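Long-range contacts in heme oxygenase (Leptospira interrogans, PDB 5KZL), which probably cleaves heme with molecular oxygen to biliverdin, carbon monoxide and free iron, as heme oxygenases do, in an all-helical fold that sandwiches the porphyrin: residues L79-A84 against V131-D136; L85-Q90 against G158-E163; K72-P77 against R178-S183; K66-L71 against Q121-A126. The protein carries 1 engineered substitution. One frame throughout, in Å; residues are numbered along the deposited sequence.

Contact 1: L79-A84 against V131-D136. With HEM (protoporphyrin IX containing Fe), chain B.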
# COMPACT_ATOMS: atom_id res chain seq x y z
N LEU A 79 -0.02 -4.43 -9.98
CA LEU A 79 0.30 -3.67 -8.76
C LEU A 79 0.66 -4.53 -7.56
O LEU A 79 1.23 -3.99 -6.62
CB LEU A 79 -0.88 -2.75 -8.40
CG LEU A 79 -1.27 -1.68 -9.43
CD1 LEU A 79 -2.58 -1.03 -9.05
CD2 LEU A 79 -0.17 -0.61 -9.55
N TYR A 80 0.30 -5.83 -7.56
CA TYR A 80 0.52 -6.73 -6.41
C TYR A 80 1.95 -6.67 -5.89
O TYR A 80 2.91 -6.62 -6.68
CB TYR A 80 0.07 -8.17 -6.69
CG TYR A 80 -1.42 -8.37 -6.91
CD1 TYR A 80 -2.33 -7.32 -6.74
CD2 TYR A 80 -1.92 -9.62 -7.27
CE1 TYR A 80 -3.70 -7.52 -6.95
CE2 TYR A 80 -3.28 -9.82 -7.47
CZ TYR A 80 -4.16 -8.76 -7.34
OH TYR A 80 -5.50 -9.00 -7.51
N ARG A 81 2.06 -6.61 -4.55
CA ARG A 81 3.32 -6.40 -3.82
C ARG A 81 3.79 -7.55 -2.96
O ARG A 81 4.96 -7.54 -2.56
CB ARG A 81 3.21 -5.12 -2.93
CG ARG A 81 2.83 -3.80 -3.65
CD ARG A 81 3.92 -3.25 -4.56
NE ARG A 81 3.98 -3.95 -5.85
CZ ARG A 81 5.08 -4.04 -6.60
NH1 ARG A 81 5.04 -4.69 -7.76
NH2 ARG A 81 6.20 -3.45 -6.23
N LYS A 82 2.90 -8.53 -2.64
CA LYS A 82 3.25 -9.65 -1.74
C LYS A 82 4.58 -10.33 -2.11
O LYS A 82 5.44 -10.50 -1.24
CB LYS A 82 2.10 -10.67 -1.66
CG LYS A 82 2.37 -11.93 -0.84
CD LYS A 82 1.30 -12.97 -1.14
CE LYS A 82 1.88 -14.35 -1.19
NZ LYS A 82 0.86 -15.35 -1.60
N ASN A 83 4.76 -10.67 -3.40
CA ASN A 83 5.99 -11.35 -3.85
C ASN A 83 7.22 -10.45 -3.83
O ASN A 83 8.31 -10.92 -3.49
CB ASN A 83 5.79 -12.00 -5.21
CG ASN A 83 4.84 -13.18 -5.18
OD1 ASN A 83 4.74 -13.92 -4.19
ND2 ASN A 83 4.16 -13.41 -6.27
N ALA A 84 7.05 -9.16 -4.13
CA ALA A 84 8.14 -8.17 -4.08
C ALA A 84 8.60 -8.05 -2.62
O ALA A 84 9.81 -8.07 -2.37
CB ALA A 84 7.66 -6.82 -4.59
N VAL A 131 -5.20 3.99 -1.59
CA VAL A 131 -4.26 4.44 -0.56
C VAL A 131 -2.93 3.74 -0.69
O VAL A 131 -1.92 4.42 -0.75
CB VAL A 131 -4.84 4.38 0.88
CG1 VAL A 131 -3.80 4.83 1.89
CG2 VAL A 131 -6.09 5.24 1.00
N ARG A 132 -2.93 2.41 -0.74
CA ARG A 132 -1.68 1.68 -0.90
C ARG A 132 -1.13 1.68 -2.36
O ARG A 132 -0.04 2.21 -2.56
CB ARG A 132 -1.78 0.24 -0.32
CG ARG A 132 -1.75 0.16 1.23
CD ARG A 132 -0.69 1.00 1.99
NE ARG A 132 0.65 0.95 1.38
CZ ARG A 132 1.71 1.68 1.75
NH1 ARG A 132 1.64 2.51 2.79
NH2 ARG A 132 2.85 1.59 1.08
N TYR A 133 -1.82 1.09 -3.35
CA TYR A 133 -1.22 0.97 -4.70
C TYR A 133 -0.98 2.27 -5.42
O TYR A 133 0.08 2.40 -6.04
CB TYR A 133 -2.02 0.06 -5.61
CG TYR A 133 -2.16 -1.36 -5.13
CD1 TYR A 133 -1.06 -2.07 -4.64
CD2 TYR A 133 -3.37 -2.03 -5.26
CE1 TYR A 133 -1.18 -3.40 -4.24
CE2 TYR A 133 -3.50 -3.37 -4.88
CZ TYR A 133 -2.41 -4.05 -4.37
OH TYR A 133 -2.57 -5.34 -3.97
N LEU A 134 -1.94 3.22 -5.39
CA LEU A 134 -1.65 4.45 -6.13
C LEU A 134 -0.48 5.21 -5.47
O LEU A 134 0.35 5.77 -6.18
CB LEU A 134 -2.90 5.34 -6.39
CG LEU A 134 -2.67 6.54 -7.34
CD1 LEU A 134 -2.06 6.12 -8.69
CD2 LEU A 134 -3.94 7.33 -7.52
N GLY A 135 -0.38 5.13 -4.14
CA GLY A 135 0.74 5.70 -3.39
C GLY A 135 2.05 5.04 -3.76
O GLY A 135 3.05 5.73 -4.01
N ASP A 136 2.05 3.69 -3.86
CA ASP A 136 3.24 2.89 -4.22
C ASP A 136 3.71 3.24 -5.63
O ASP A 136 4.90 3.47 -5.85
CB ASP A 136 2.94 1.39 -4.19
CG ASP A 136 2.55 0.80 -2.85
OD1 ASP A 136 2.93 1.38 -1.81
OD2 ASP A 136 1.90 -0.25 -2.86
CHA HEM B . 1.15 10.40 -3.78
CHB HEM B . -0.18 7.42 -0.34
CHC HEM B . 3.85 8.47 1.99
CHD HEM B . 5.47 10.65 -1.81
C1A HEM B . 0.46 9.50 -3.05
C2A HEM B . -0.86 9.05 -3.38
C3A HEM B . -1.24 8.24 -2.40
C4A HEM B . -0.19 8.15 -1.49
CMA HEM B . -2.51 7.49 -2.29
CAA HEM B . -1.68 9.41 -4.60
CBA HEM B . -2.36 10.80 -4.48
CGA HEM B . -3.26 11.01 -5.62
O1A HEM B . -4.43 11.16 -5.45
O2A HEM B . -2.78 11.03 -6.74
C1B HEM B . 0.80 7.45 0.63
C2B HEM B . 0.69 6.78 1.92
C3B HEM B . 1.83 7.09 2.56
C4B HEM B . 2.62 7.96 1.66
CMB HEM B . -0.41 5.90 2.42
CAB HEM B . 2.29 6.73 3.84
CBB HEM B . 1.42 6.26 4.58
C1C HEM B . 4.74 9.03 1.15
C2C HEM B . 6.15 9.16 1.36
C3C HEM B . 6.60 9.78 0.25
C4C HEM B . 5.48 9.99 -0.64
CMC HEM B . 6.94 8.69 2.58
CAC HEM B . 7.98 10.14 0.04
CBC HEM B . 8.41 10.36 -1.14
C1D HEM B . 4.38 10.86 -2.62
C2D HEM B . 4.43 11.66 -3.87
C3D HEM B . 3.25 11.56 -4.42
C4D HEM B . 2.45 10.72 -3.51
CMD HEM B . 5.62 12.37 -4.42
CAD HEM B . 2.82 12.23 -5.69
CBD HEM B . 3.35 11.61 -6.92
CGD HEM B . 2.88 12.28 -8.17
O1D HEM B . 1.96 13.01 -8.17
O2D HEM B . 3.47 12.03 -9.18
NA HEM B . 0.78 8.94 -1.88
NB HEM B . 1.91 8.11 0.63
NC HEM B . 4.42 9.54 -0.02
ND HEM B . 3.18 10.33 -2.48
FE HEM B . 2.58 9.27 -0.97
O HOH W 1 3.52 7.43 -1.91
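Y133 reaches from helix 125-151 toward the turn ahead of helix 82-93 and lays the face of its ring against L79. With CG beside the backbone N (chi1 -60°), the ring presents that face to L79 CB, which sits 3.9 Å from the centroid, 17° off the normal, as a CH-pi contact; L79 CD1 touches Y133 CB at 3.7 Å. R81 CG comes in at the ring edge, and the R81 guanidinium stands nearly upright to the ring plane. Beyond the ring, Y133 OH approaches Y80 CD1 at 3.4 Å obliquely, its hydrogen-bond partner being E59 on helix 41-64, while Y80 OH pairs with E63. Helix 125-151 is the distal heme helix of the heme oxygenase fold: G135 CA lies 3.2 Å from HEM C4A, and G135 O accepts from the water that binds HEM FE at 2.3 Å. D136, one residue on, turns OD1 to R132 NH2 in a salt bridge through its syn lone pair, and OD2 to Y55. R81, bent at chi2 and chi3, folds back so that NE donates to L79 O at 2.9 Å, from above the carbonyl plane; its NH2 goes to the backbone oxygens of F161 and E163.

Contact 2: L85-Q90 against G158-E163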
# COMPACT_ATOMS: atom_id res chain seq x y z
N LEU A 85 7.64 -7.99 -1.67
CA LEU A 85 7.91 -7.92 -0.23
C LEU A 85 8.68 -9.15 0.28
O LEU A 85 9.68 -8.98 0.98
CB LEU A 85 6.62 -7.67 0.57
CG LEU A 85 6.16 -6.21 0.45
CD1 LEU A 85 4.71 -6.05 0.78
CD2 LEU A 85 7.02 -5.27 1.30
N LEU A 86 8.25 -10.35 -0.14
CA LEU A 86 8.93 -11.62 0.21
C LEU A 86 10.39 -11.59 -0.23
O LEU A 86 11.27 -12.01 0.54
CB LEU A 86 8.24 -12.81 -0.49
CG LEU A 86 7.07 -13.38 0.25
CD1 LEU A 86 6.38 -14.42 -0.62
CD2 LEU A 86 7.48 -13.93 1.67
N GLU A 87 10.64 -11.10 -1.45
CA GLU A 87 11.98 -10.99 -2.00
C GLU A 87 12.85 -10.03 -1.19
O GLU A 87 13.96 -10.39 -0.81
CB GLU A 87 11.93 -10.59 -3.47
CG GLU A 87 13.26 -10.78 -4.15
CD GLU A 87 13.27 -10.33 -5.59
OE1 GLU A 87 12.80 -11.10 -6.46
OE2 GLU A 87 13.74 -9.21 -5.84
N ASP A 88 12.33 -8.84 -0.85
CA ASP A 88 13.08 -7.88 -0.02
C ASP A 88 13.31 -8.47 1.37
O ASP A 88 14.41 -8.34 1.88
CB ASP A 88 12.35 -6.52 0.09
CG ASP A 88 12.31 -5.77 -1.23
OD1 ASP A 88 13.08 -6.14 -2.15
OD2 ASP A 88 11.52 -4.82 -1.34
N LEU A 89 12.32 -9.18 1.94
CA LEU A 89 12.47 -9.83 3.24
C LEU A 89 13.59 -10.88 3.22
O LEU A 89 14.40 -10.94 4.14
CB LEU A 89 11.16 -10.40 3.76
CG LEU A 89 10.19 -9.34 4.28
CD1 LEU A 89 8.79 -9.88 4.30
CD2 LEU A 89 10.61 -8.86 5.69
N GLN A 90 13.68 -11.66 2.13
CA GLN A 90 14.77 -12.62 1.99
C GLN A 90 16.13 -11.86 1.93
O GLN A 90 17.10 -12.34 2.51
CB GLN A 90 14.56 -13.50 0.74
CG GLN A 90 15.56 -14.67 0.57
CD GLN A 90 16.93 -14.24 0.06
OE1 GLN A 90 17.06 -13.44 -0.88
NE2 GLN A 90 18.00 -14.72 0.70
N GLY A 158 17.18 -5.43 -2.47
CA GLY A 158 16.35 -4.99 -1.35
C GLY A 158 15.37 -3.87 -1.61
O GLY A 158 14.94 -3.23 -0.66
N ILE A 159 15.01 -3.63 -2.88
CA ILE A 159 14.08 -2.55 -3.26
C ILE A 159 12.99 -3.06 -4.20
O ILE A 159 12.35 -2.22 -4.84
CB ILE A 159 14.84 -1.35 -3.91
CG1 ILE A 159 15.69 -1.82 -5.14
CG2 ILE A 159 15.65 -0.57 -2.87
CD1 ILE A 159 16.05 -0.76 -6.14
N SER A 160 12.76 -4.41 -4.30
CA SER A 160 11.71 -4.94 -5.18
C SER A 160 10.35 -4.33 -4.87
O SER A 160 9.56 -4.08 -5.79
CB SER A 160 11.67 -6.47 -5.15
OG SER A 160 10.70 -6.96 -6.07
N PHE A 161 10.08 -4.01 -3.59
CA PHE A 161 8.80 -3.41 -3.20
C PHE A 161 8.44 -2.14 -3.98
O PHE A 161 7.27 -1.87 -4.20
CB PHE A 161 8.77 -3.16 -1.69
CG PHE A 161 7.54 -2.46 -1.15
CD1 PHE A 161 6.27 -3.00 -1.35
CD2 PHE A 161 7.66 -1.31 -0.38
CE1 PHE A 161 5.14 -2.38 -0.81
CE2 PHE A 161 6.53 -0.69 0.17
CZ PHE A 161 5.27 -1.24 -0.04
N TYR A 162 9.45 -1.37 -4.39
CA TYR A 162 9.22 -0.10 -5.10
C TYR A 162 9.19 -0.22 -6.61
O TYR A 162 8.99 0.79 -7.29
CB TYR A 162 10.30 0.91 -4.70
CG TYR A 162 10.43 1.05 -3.21
CD1 TYR A 162 9.45 1.71 -2.47
CD2 TYR A 162 11.52 0.53 -2.53
CE1 TYR A 162 9.54 1.81 -1.08
CE2 TYR A 162 11.63 0.63 -1.14
CZ TYR A 162 10.65 1.29 -0.43
OH TYR A 162 10.73 1.39 0.94
N GLU A 163 9.40 -1.44 -7.15
CA GLU A 163 9.47 -1.66 -8.60
C GLU A 163 8.31 -2.46 -9.16
O GLU A 163 7.84 -3.44 -8.55
CB GLU A 163 10.82 -2.30 -8.97
CG GLU A 163 12.03 -1.51 -8.50
CD GLU A 163 13.32 -2.00 -9.14
OE1 GLU A 163 13.45 -3.23 -9.33
OE2 GLU A 163 14.19 -1.16 -9.44
O HOH W 2 14.80 -7.71 -3.46
O HOH W 3 10.59 -9.48 -6.82
O HOH W 4 12.58 -2.77 0.38
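One face of the F161 ring carries L85 CD2, 3.5 Å above the plane and displaced toward the rim; it lies 4.0 Å from the centroid, a CH-pi contact with the methyl nearest F161 CD1. The two side chains run side by side in the same direction. F161 CD2 in turn lies over one face of the neighbouring Y162 ring, and F51 of helix 41-64 meets the F161 ring. The D88 carboxylate stands at 90° to the F161 ring and faces the backbone of the 3-10 turn 160-162. Leaning back beside its own N (chi1 -67°), D88 divides its oxygens between two successive amides. OD1 takes S160 N at 2.8 Å on its syn lone pair, somewhat bent, whereas OD2 takes F161 N at 2.8 Å from above the carboxylate plane in a straighter bond of 159°. The carboxylate from helix 82-93 thus receives two consecutive backbone N-H groups of the 3-10 segment, one on each oxygen. Waters complete the grip: one donates to both E87 OE2 and D88 OD1, and another bridges D88 OD2 to G158 O. Apart from these, a third lies at S160 OG and donates weakly to E87 OE1. With two amides and two waters donating to it, the buried D88 carboxylate is probably held as an anion, tying the loop before helix 170-183 to helix 82-93.

Contact 3: K72-P77 against R178-S183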
# COMPACT_ATOMS: atom_id res chain seq x y z
N LYS A 72 -14.33 -4.62 -10.75
CA LYS A 72 -13.92 -5.16 -12.06
C LYS A 72 -12.95 -4.26 -12.84
O LYS A 72 -11.90 -4.75 -13.28
CB LYS A 72 -15.15 -5.51 -12.91
CG LYS A 72 -15.37 -7.00 -13.07
CD LYS A 72 -16.45 -7.31 -14.10
CE LYS A 72 -16.98 -8.71 -13.94
NZ LYS A 72 -17.86 -9.10 -15.06
N SER A 73 -13.26 -2.96 -12.97
CA SER A 73 -12.41 -2.03 -13.72
C SER A 73 -11.10 -1.61 -13.01
O SER A 73 -10.26 -0.97 -13.65
CB SER A 73 -13.20 -0.80 -14.16
OG SER A 73 -13.81 -0.18 -13.05
N ILE A 74 -10.90 -2.01 -11.73
CA ILE A 74 -9.63 -1.73 -11.03
C ILE A 74 -8.91 -3.06 -10.73
O ILE A 74 -8.09 -3.15 -9.82
CB ILE A 74 -9.68 -0.76 -9.82
CG1 ILE A 74 -10.68 -1.24 -8.73
CG2 ILE A 74 -9.97 0.69 -10.30
CD1 ILE A 74 -10.42 -0.72 -7.31
N TYR A 75 -9.20 -4.09 -11.53
CA TYR A 75 -8.52 -5.38 -11.39
C TYR A 75 -7.14 -5.19 -12.00
O TYR A 75 -6.98 -5.18 -13.23
CB TYR A 75 -9.33 -6.50 -12.07
CG TYR A 75 -8.62 -7.84 -12.13
CD1 TYR A 75 -8.16 -8.46 -10.97
CD2 TYR A 75 -8.48 -8.52 -13.34
CE1 TYR A 75 -7.51 -9.70 -11.02
CE2 TYR A 75 -7.84 -9.76 -13.40
CZ TYR A 75 -7.35 -10.34 -12.24
OH TYR A 75 -6.77 -11.59 -12.31
N PHE A 76 -6.16 -4.91 -11.13
CA PHE A 76 -4.79 -4.63 -11.56
C PHE A 76 -3.72 -5.51 -10.87
O PHE A 76 -2.94 -5.00 -10.05
CB PHE A 76 -4.47 -3.13 -11.34
CG PHE A 76 -5.19 -2.15 -12.26
CD1 PHE A 76 -4.99 -2.18 -13.63
CD2 PHE A 76 -5.98 -1.14 -11.73
CE1 PHE A 76 -5.58 -1.23 -14.47
CE2 PHE A 76 -6.59 -0.19 -12.56
CZ PHE A 76 -6.40 -0.25 -13.93
N PRO A 77 -3.58 -6.80 -11.27
CA PRO A 77 -2.54 -7.66 -10.67
C PRO A 77 -1.12 -7.12 -10.88
O PRO A 77 -0.23 -7.53 -10.15
CB PRO A 77 -2.71 -9.00 -11.40
CG PRO A 77 -4.09 -8.98 -11.92
CD PRO A 77 -4.44 -7.55 -12.21
N ARG A 178 -6.28 6.41 -12.43
CA ARG A 178 -7.21 7.45 -11.98
C ARG A 178 -8.45 7.49 -12.88
O ARG A 178 -9.56 7.65 -12.37
CB ARG A 178 -6.52 8.82 -11.88
CG ARG A 178 -5.39 8.84 -10.87
CD ARG A 178 -4.80 10.23 -10.76
NE ARG A 178 -5.63 11.07 -9.90
CZ ARG A 178 -6.21 12.21 -10.26
NH1 ARG A 178 -6.02 12.70 -11.48
NH2 ARG A 178 -6.94 12.89 -9.39
N THR A 179 -8.28 7.27 -14.20
CA THR A 179 -9.39 7.16 -15.16
C THR A 179 -10.28 5.97 -14.73
O THR A 179 -11.51 6.10 -14.74
CB THR A 179 -8.89 7.06 -16.62
OG1 THR A 179 -8.14 8.24 -16.93
CG2 THR A 179 -10.05 6.97 -17.63
N ALA A 180 -9.65 4.83 -14.34
CA ALA A 180 -10.34 3.63 -13.86
C ALA A 180 -11.18 3.93 -12.61
O ALA A 180 -12.34 3.50 -12.56
CB ALA A 180 -9.37 2.48 -13.61
N LEU A 181 -10.64 4.72 -11.63
CA LEU A 181 -11.36 5.15 -10.42
C LEU A 181 -12.60 5.95 -10.82
O LEU A 181 -13.68 5.72 -10.29
CB LEU A 181 -10.48 6.04 -9.53
CG LEU A 181 -9.38 5.37 -8.72
CD1 LEU A 181 -8.64 6.41 -7.90
CD2 LEU A 181 -9.95 4.31 -7.77
N ASP A 182 -12.44 6.84 -11.81
CA ASP A 182 -13.53 7.68 -12.28
C ASP A 182 -14.61 6.90 -13.04
O ASP A 182 -15.75 7.38 -13.15
CB ASP A 182 -12.99 8.84 -13.11
CG ASP A 182 -12.26 9.89 -12.29
OD1 ASP A 182 -12.34 9.83 -11.05
OD2 ASP A 182 -11.63 10.79 -12.90
N SER A 183 -14.27 5.70 -13.54
CA SER A 183 -15.16 4.80 -14.29
C SER A 183 -15.99 3.93 -13.37
O SER A 183 -16.97 3.33 -13.82
CB SER A 183 -14.35 3.91 -15.24
OG SER A 183 -13.83 2.73 -14.62
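I74 starts toward helix 170-183 at CB and divides there. CG1 takes the crowded position between the backbone N and the carbonyl carbon (chi1 57°), which puts CG2 anti to the carbonyl carbon and out against the helix. CG2 does the touching: it rests 3.8 Å from A180 CB and, more loosely, 4.4 Å from L181 CD2. The other branch continues through CG1 to CD1, whose neighbour is A126 of helix 125-151, so the isoleucine touches two helices, 170-183 and 125-151. A180 CB is the methyl that S73, I74 and F76 all touch. S73 O lies 3.6 Å from it, and F76 brings the CE2 and CZ edge of its ring to it, CE2 at 4.0 Å and near the ring plane. The F76 ring also meets F173, further back along helix 170-183, edge-to-face. At the polar side of the contact S183 OG, likewise in the crowded position, turns back along its helix to donate to A180 O at 2.7 Å, in the carbonyl plane on a lone pair; S183 N donates to that oxygen as well. S73 OG adds a weak hydrogen bond to S183 OG at 3.3 Å, tip to tip between the segments. The arrangement belongs to the all-helical heme oxygenase fold, in which the linker between helices 41-64 and 82-93 lies here against residues 180-183 of helix 170-183.

Contact 4: K66-L71 against Q121-A126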
# COMPACT_ATOMS: atom_id res chain seq x y z
N LYS A 66 -12.53 -10.19 -7.36
CA LYS A 66 -12.13 -9.66 -8.68
C LYS A 66 -13.29 -9.43 -9.66
O LYS A 66 -13.18 -8.53 -10.50
CB LYS A 66 -11.01 -10.50 -9.33
CG LYS A 66 -11.44 -11.89 -9.80
CD LYS A 66 -10.35 -12.55 -10.65
CE LYS A 66 -9.21 -13.06 -9.82
NZ LYS A 66 -8.22 -13.87 -10.60
N ASN A 67 -14.38 -10.23 -9.55
CA ASN A 67 -15.53 -10.09 -10.46
C ASN A 67 -16.67 -9.24 -9.90
O ASN A 67 -17.67 -9.07 -10.58
CB ASN A 67 -16.03 -11.44 -10.96
CG ASN A 67 -15.05 -12.03 -11.94
OD1 ASN A 67 -14.52 -11.34 -12.84
ND2 ASN A 67 -14.74 -13.30 -11.75
N ASN A 68 -16.46 -8.62 -8.72
CA ASN A 68 -17.41 -7.66 -8.18
C ASN A 68 -17.58 -6.56 -9.25
O ASN A 68 -16.59 -6.13 -9.85
CB ASN A 68 -16.87 -7.08 -6.88
CG ASN A 68 -17.72 -5.98 -6.30
OD1 ASN A 68 -17.67 -4.83 -6.75
ND2 ASN A 68 -18.48 -6.29 -5.27
N LEU A 69 -18.84 -6.15 -9.52
CA LEU A 69 -19.15 -5.17 -10.57
C LEU A 69 -18.48 -3.83 -10.38
O LEU A 69 -18.10 -3.19 -11.36
CB LEU A 69 -20.67 -5.01 -10.77
CG LEU A 69 -21.43 -6.19 -11.41
CD1 LEU A 69 -22.87 -5.81 -11.66
CD2 LEU A 69 -20.82 -6.58 -12.74
N VAL A 70 -18.30 -3.40 -9.12
CA VAL A 70 -17.64 -2.13 -8.85
C VAL A 70 -16.12 -2.28 -9.01
O VAL A 70 -15.50 -1.43 -9.66
CB VAL A 70 -18.08 -1.51 -7.50
CG1 VAL A 70 -17.15 -0.39 -7.06
CG2 VAL A 70 -19.52 -1.02 -7.58
N LEU A 71 -15.52 -3.37 -8.49
CA LEU A 71 -14.07 -3.56 -8.53
C LEU A 71 -13.51 -4.01 -9.88
O LEU A 71 -12.32 -3.83 -10.12
CB LEU A 71 -13.59 -4.52 -7.42
CG LEU A 71 -13.97 -4.18 -5.97
CD1 LEU A 71 -13.53 -5.31 -5.05
CD2 LEU A 71 -13.32 -2.88 -5.49
N GLN A 121 -18.48 -5.20 2.74
CA GLN A 121 -18.58 -4.06 1.80
C GLN A 121 -17.40 -4.13 0.82
O GLN A 121 -16.54 -3.25 0.88
CB GLN A 121 -18.57 -2.71 2.57
CG GLN A 121 -19.89 -2.35 3.27
CD GLN A 121 -21.00 -2.03 2.30
OE1 GLN A 121 -21.06 -0.94 1.72
NE2 GLN A 121 -21.89 -2.97 2.08
N PRO A 122 -17.32 -5.20 -0.04
CA PRO A 122 -16.15 -5.36 -0.94
C PRO A 122 -15.84 -4.17 -1.83
O PRO A 122 -14.67 -3.96 -2.12
CB PRO A 122 -16.48 -6.62 -1.74
CG PRO A 122 -17.92 -6.81 -1.58
CD PRO A 122 -18.25 -6.33 -0.22
N GLU A 123 -16.84 -3.32 -2.17
CA GLU A 123 -16.62 -2.11 -2.98
C GLU A 123 -15.64 -1.15 -2.26
O GLU A 123 -14.93 -0.39 -2.92
CB GLU A 123 -17.94 -1.36 -3.25
CG GLU A 123 -18.96 -2.22 -4.01
CD GLU A 123 -19.68 -3.33 -3.25
OE1 GLU A 123 -19.72 -3.27 -1.99
OE2 GLU A 123 -20.17 -4.27 -3.91
N LEU A 124 -15.62 -1.18 -0.92
CA LEU A 124 -14.70 -0.31 -0.16
C LEU A 124 -13.21 -0.73 -0.30
O LEU A 124 -12.33 0.04 0.09
CB LEU A 124 -15.11 -0.19 1.32
CG LEU A 124 -16.47 0.48 1.65
CD1 LEU A 124 -16.68 0.51 3.15
CD2 LEU A 124 -16.53 1.91 1.13
N LEU A 125 -12.93 -1.93 -0.88
CA LEU A 125 -11.55 -2.34 -1.15
C LEU A 125 -10.92 -1.37 -2.18
O LEU A 125 -9.69 -1.27 -2.25
CB LEU A 125 -11.47 -3.79 -1.65
CG LEU A 125 -11.74 -4.87 -0.60
CD1 LEU A 125 -11.72 -6.26 -1.23
CD2 LEU A 125 -10.72 -4.80 0.57
N ALA A 126 -11.76 -0.61 -2.92
CA ALA A 126 -11.28 0.43 -3.84
C ALA A 126 -10.42 1.44 -3.07
O ALA A 126 -9.42 1.91 -3.60
CB ALA A 126 -12.45 1.16 -4.51
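An Asx turn, built by N68 in the loop that leaves helix 41-64, meets the 3-10 turn 122-124 that leads into helix 125-151 of the all-helical heme oxygenase fold. N68 swings its CG anti to the backbone N (chi1 175°), and the two ends of its amide do different work. OD1 turns back on its own chain, accepting V70 N at 2.8 Å from above the carbonyl plane and L71 N at 3.1 Å in that plane, on a lone pair. Two amides on one oxygen fix the rotation of the group, so ND2 is aimed across the contact. There it donates to E123 OE2 at 3.0 Å; the bond is almost perfectly straight at 178° and lies in the asparagine amide plane, but it meets OE2 from above the plane of the carboxylate, the two planes being 56° apart. E123 gets its carboxylate there by bending at chi2. Its CG lies against V70, whose CB touches it at 3.7 Å with CG2 close by, the two side chains crossing at about a right angle. P122 CG adds an apolar neighbour beside N68 ND2. Deeper in, the buried L71 slides the end of its side chain over the 3-10 turn and the start of the helix. CD2 packs against the backbone and CB of A126, and L125, whose side chain continues toward E61 and L62 of helix 41-64, offers its CB to the other methyl. That methyl, L71 CD1, comes nearest to a polar atom, P122 O, at 3.4 Å.

How the contacts relate
Along the chain the first segments come in the order of contacts 4, 3, 1 and 2, a nearly continuous run from 66 to 90 that leaves helix 41-64 and ends in helix 82-93. Their partners follow from helix 125-151 (contacts 4 and 1), the loop before helix 170-183 (contact 2) and that helix itself (contact 3). Contacts 3 and 4, centres about 10 Å apart, are joined by Y75 OH to K66 NZ and by I74 on A126. Contacts 1 and 2, centres about 11 Å apart, share helix 82-93 and are joined by R81 NH2. Contacts 2 and 4, centres about 27 Å apart, lie on opposite sides of the chain's centre; contact 1, near that centre, backs the distal heme helix.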